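Local coordinates for protein acyl-CoA dehydrogenase (Mycobacterium thermoresistibile, PDB 3NF4) that binds flavin adenine dinucleotide and, as an acyl-CoA dehydrogenase, probably catalyses the alpha,beta-dehydrogenation of acyl-CoA thioesters, at residues I254-T259 against A327-T332. Numbering follows the deposited sequence.
Sequences IAAVAT and AKLTAT
Ala255 sets its methyl group on the backbone of the neighbouring helix, with CB 3.8 Å from Ala327 O and 4.0 Å from Lys328 CA. The two helices, 247-274 and 321-346, belong to the C-terminal helical bundle of the acyl-CoA dehydrogenase fold and run nearly parallel here: their local axes cross at 15° and approach to 8.3 Å. Small residues permit this closeness. In register, Ala255 CA lies 4.5 Å from Lys328 CA, and one turn later Ala258 CA lies 5.6 Å from Thr332 CA. Ala331 fits between Ala255 and Ala258, its CB 4.0 Å from Ala255 CB and 4.4 Å from Ala258 CB; Ala331 CB also lies 3.5 Å from Ala255 O, while Ala258 CB lies 3.5 Å from Ala331 O. Both segments are regular alpha-helix, and the contact between them is van der Waals packing. Each threonine returns its hydroxyl to its own helix: Thr259 (chi1 m) donates OG1 to Ala255 O at 2.9 Å, and Thr332 (chi1 p) donates OG1 to Lys328 O, also at 2.9 Å; Thr332 OG1 also pairs with Asn374 ND2. Thr332 thereby presents its methyl across the interface, CG2 being 3.8 Å from Ala258 CB. The side chain of Lys328, buried and about 8 Å from the bound FAD, extends past Ile254 to hydrogen-bond through NZ with Asn374 OD1 and the carbonyls of Met367 and Gly372, tying helix 321-346 to the end of helix 357-367, the turn after it and the start of helix 374-383. Tyr307 of helix 289-315 packs on Ala255 and Thr259. Beside the lysine chain, Ile254 (chi1 m, chi2 m) turns its end away but keeps CG2 4.2 Å from Thr332 CG2 and 4.3 Å from Lys328 CE.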
ATOM      1  N   ILE A 254      -3.380  -6.251 -23.121  1.00 43.45           N
ATOM      2  CA  ILE A 254      -3.291  -5.040 -22.301  1.00 41.81           C
ATOM      3  C   ILE A 254      -2.231  -5.108 -21.175  1.00 40.30           C
ATOM      4  O   ILE A 254      -1.597  -4.081 -20.864  1.00 39.13           O
ATOM      5  CB  ILE A 254      -4.684  -4.663 -21.719  1.00 41.50           C
ATOM      6  CG1 ILE A 254      -5.633  -4.279 -22.859  1.00 43.44           C
ATOM      7  CG2 ILE A 254      -4.583  -3.549 -20.664  1.00 40.50           C
ATOM      8  CD1 ILE A 254      -5.128  -3.217 -23.852  1.00 42.62           C
ATOM      9  N   ALA A 255      -2.048  -6.292 -20.577  1.00 39.57           N
ATOM     10  CA  ALA A 255      -0.936  -6.507 -19.647  1.00 38.86           C
ATOM     11  C   ALA A 255       0.383  -6.163 -20.322  1.00 38.45           C
ATOM     12  O   ALA A 255       1.208  -5.500 -19.722  1.00 37.76           O
ATOM     13  CB  ALA A 255      -0.914  -7.932 -19.129  1.00 38.83           C
ATOM     14  N   ALA A 256       0.556  -6.569 -21.587  1.00 39.28           N
ATOM     15  CA  ALA A 256       1.805  -6.276 -22.328  1.00 39.50           C
ATOM     16  C   ALA A 256       1.942  -4.787 -22.634  1.00 39.52           C
ATOM     17  O   ALA A 256       3.053  -4.243 -22.522  1.00 39.64           O
ATOM     18  CB  ALA A 256       1.894  -7.082 -23.618  1.00 40.44           C
ATOM     19  N   VAL A 257       0.829  -4.138 -23.018  1.00 38.79           N
ATOM     20  CA  VAL A 257       0.820  -2.696 -23.279  1.00 38.17           C
ATOM     21  C   VAL A 257       1.178  -1.889 -22.026  1.00 38.18           C
ATOM     22  O   VAL A 257       1.944  -0.936 -22.112  1.00 39.15           O
ATOM     23  CB  VAL A 257      -0.548  -2.209 -23.894  1.00 38.66           C
ATOM     24  CG1 VAL A 257      -0.609  -0.692 -23.979  1.00 36.18           C
ATOM     25  CG2 VAL A 257      -0.726  -2.793 -25.335  1.00 38.85           C
ATOM     26  N   ALA A 258       0.617  -2.253 -20.866  1.00 37.82           N
ATOM     27  CA  ALA A 258       0.861  -1.487 -19.634  1.00 37.51           C
ATOM     28  C   ALA A 258       2.311  -1.636 -19.192  1.00 37.26           C
ATOM     29  O   ALA A 258       2.912  -0.675 -18.692  1.00 38.13           O
ATOM     30  CB  ALA A 258      -0.103  -1.918 -18.495  1.00 36.53           C
ATOM     31  N   THR A 259       2.876  -2.832 -19.378  1.00 37.82           N
ATOM     32  CA  THR A 259       4.295  -3.091 -19.019  1.00 37.89           C
ATOM     33  C   THR A 259       5.245  -2.186 -19.843  1.00 38.80           C
ATOM     34  O   THR A 259       6.235  -1.665 -19.317  1.00 38.62           O
ATOM     35  CB  THR A 259       4.638  -4.615 -19.159  1.00 38.37           C
ATOM     36  OG1 THR A 259       3.777  -5.375 -18.294  1.00 36.71           O
ATOM     37  CG2 THR A 259       6.126  -4.945 -18.814  1.00 36.85           C
ATOM     38  N   ALA A 327      -2.307 -11.343 -14.365  1.00 39.18           N
ATOM     39  CA  ALA A 327      -1.379 -10.534 -15.187  1.00 38.82           C
ATOM     40  C   ALA A 327      -1.883  -9.096 -15.501  1.00 38.75           C
ATOM     41  O   ALA A 327      -1.142  -8.124 -15.374  1.00 38.43           O
ATOM     42  CB  ALA A 327      -0.999 -11.279 -16.486  1.00 38.38           C
ATOM     43  N   LYS A 328      -3.153  -8.962 -15.888  1.00 40.07           N
ATOM     44  CA  LYS A 328      -3.734  -7.660 -16.259  1.00 39.37           C
ATOM     45  C   LYS A 328      -3.838  -6.717 -15.046  1.00 39.04           C
ATOM     46  O   LYS A 328      -3.420  -5.568 -15.120  1.00 38.55           O
ATOM     47  CB  LYS A 328      -5.087  -7.883 -16.966  1.00 40.40           C
ATOM     48  CG  LYS A 328      -5.680  -6.648 -17.624  1.00 39.54           C
ATOM     49  CD  LYS A 328      -6.541  -5.839 -16.646  1.00 41.60           C
ATOM     50  CE  LYS A 328      -7.168  -4.642 -17.357  1.00 41.80           C
ATOM     51  NZ  LYS A 328      -7.588  -3.593 -16.409  1.00 41.10           N
ATOM     52  N   LEU A 329      -4.380  -7.216 -13.930  1.00 39.60           N
ATOM     53  CA  LEU A 329      -4.428  -6.479 -12.654  1.00 38.90           C
ATOM     54  C   LEU A 329      -3.047  -5.992 -12.200  1.00 38.46           C
ATOM     55  O   LEU A 329      -2.863  -4.801 -11.896  1.00 37.71           O
ATOM     56  CB  LEU A 329      -5.019  -7.352 -11.546  1.00 39.32           C
ATOM     57  CG  LEU A 329      -4.942  -6.770 -10.125  1.00 39.55           C
ATOM     58  CD1 LEU A 329      -5.984  -5.688  -9.947  1.00 41.84           C
ATOM     59  CD2 LEU A 329      -5.167  -7.829  -9.091  1.00 40.07           C
ATOM     60  N   THR A 330      -2.090  -6.919 -12.140  1.00 38.23           N
ATOM     61  CA  THR A 330      -0.706  -6.654 -11.700  1.00 37.77           C
ATOM     62  C   THR A 330      -0.026  -5.615 -12.593  1.00 36.88           C
ATOM     63  O   THR A 330       0.494  -4.606 -12.107  1.00 37.12           O
ATOM     64  CB  THR A 330       0.073  -8.009 -11.735  1.00 39.13           C
ATOM     65  OG1 THR A 330      -0.399  -8.828 -10.652  1.00 41.54           O
ATOM     66  CG2 THR A 330       1.593  -7.843 -11.630  1.00 41.47           C
ATOM     67  N   ALA A 331      -0.056  -5.840 -13.899  1.00 35.89           N
ATOM     68  CA  ALA A 331       0.619  -4.964 -14.852  1.00 34.97           C
ATOM     69  C   ALA A 331       0.043  -3.532 -14.941  1.00 34.97           C
ATOM     70  O   ALA A 331       0.808  -2.562 -15.157  1.00 33.93           O
ATOM     71  CB  ALA A 331       0.649  -5.619 -16.229  1.00 34.71           C
ATOM     72  N   THR A 332      -1.272  -3.385 -14.758  1.00 34.15           N
ATOM     73  CA  THR A 332      -1.882  -2.040 -14.806  1.00 34.25           C
ATOM     74  C   THR A 332      -1.758  -1.302 -13.478  1.00 34.50           C
ATOM     75  O   THR A 332      -1.527  -0.087 -13.459  1.00 34.75           O
ATOM     76  CB  THR A 332      -3.364  -2.037 -15.347  1.00 34.54           C
ATOM     77  OG1 THR A 332      -4.230  -2.803 -14.489  1.00 34.05           O
ATOM     78  CG2 THR A 332      -3.416  -2.614 -16.746  1.00 34.12           C
TER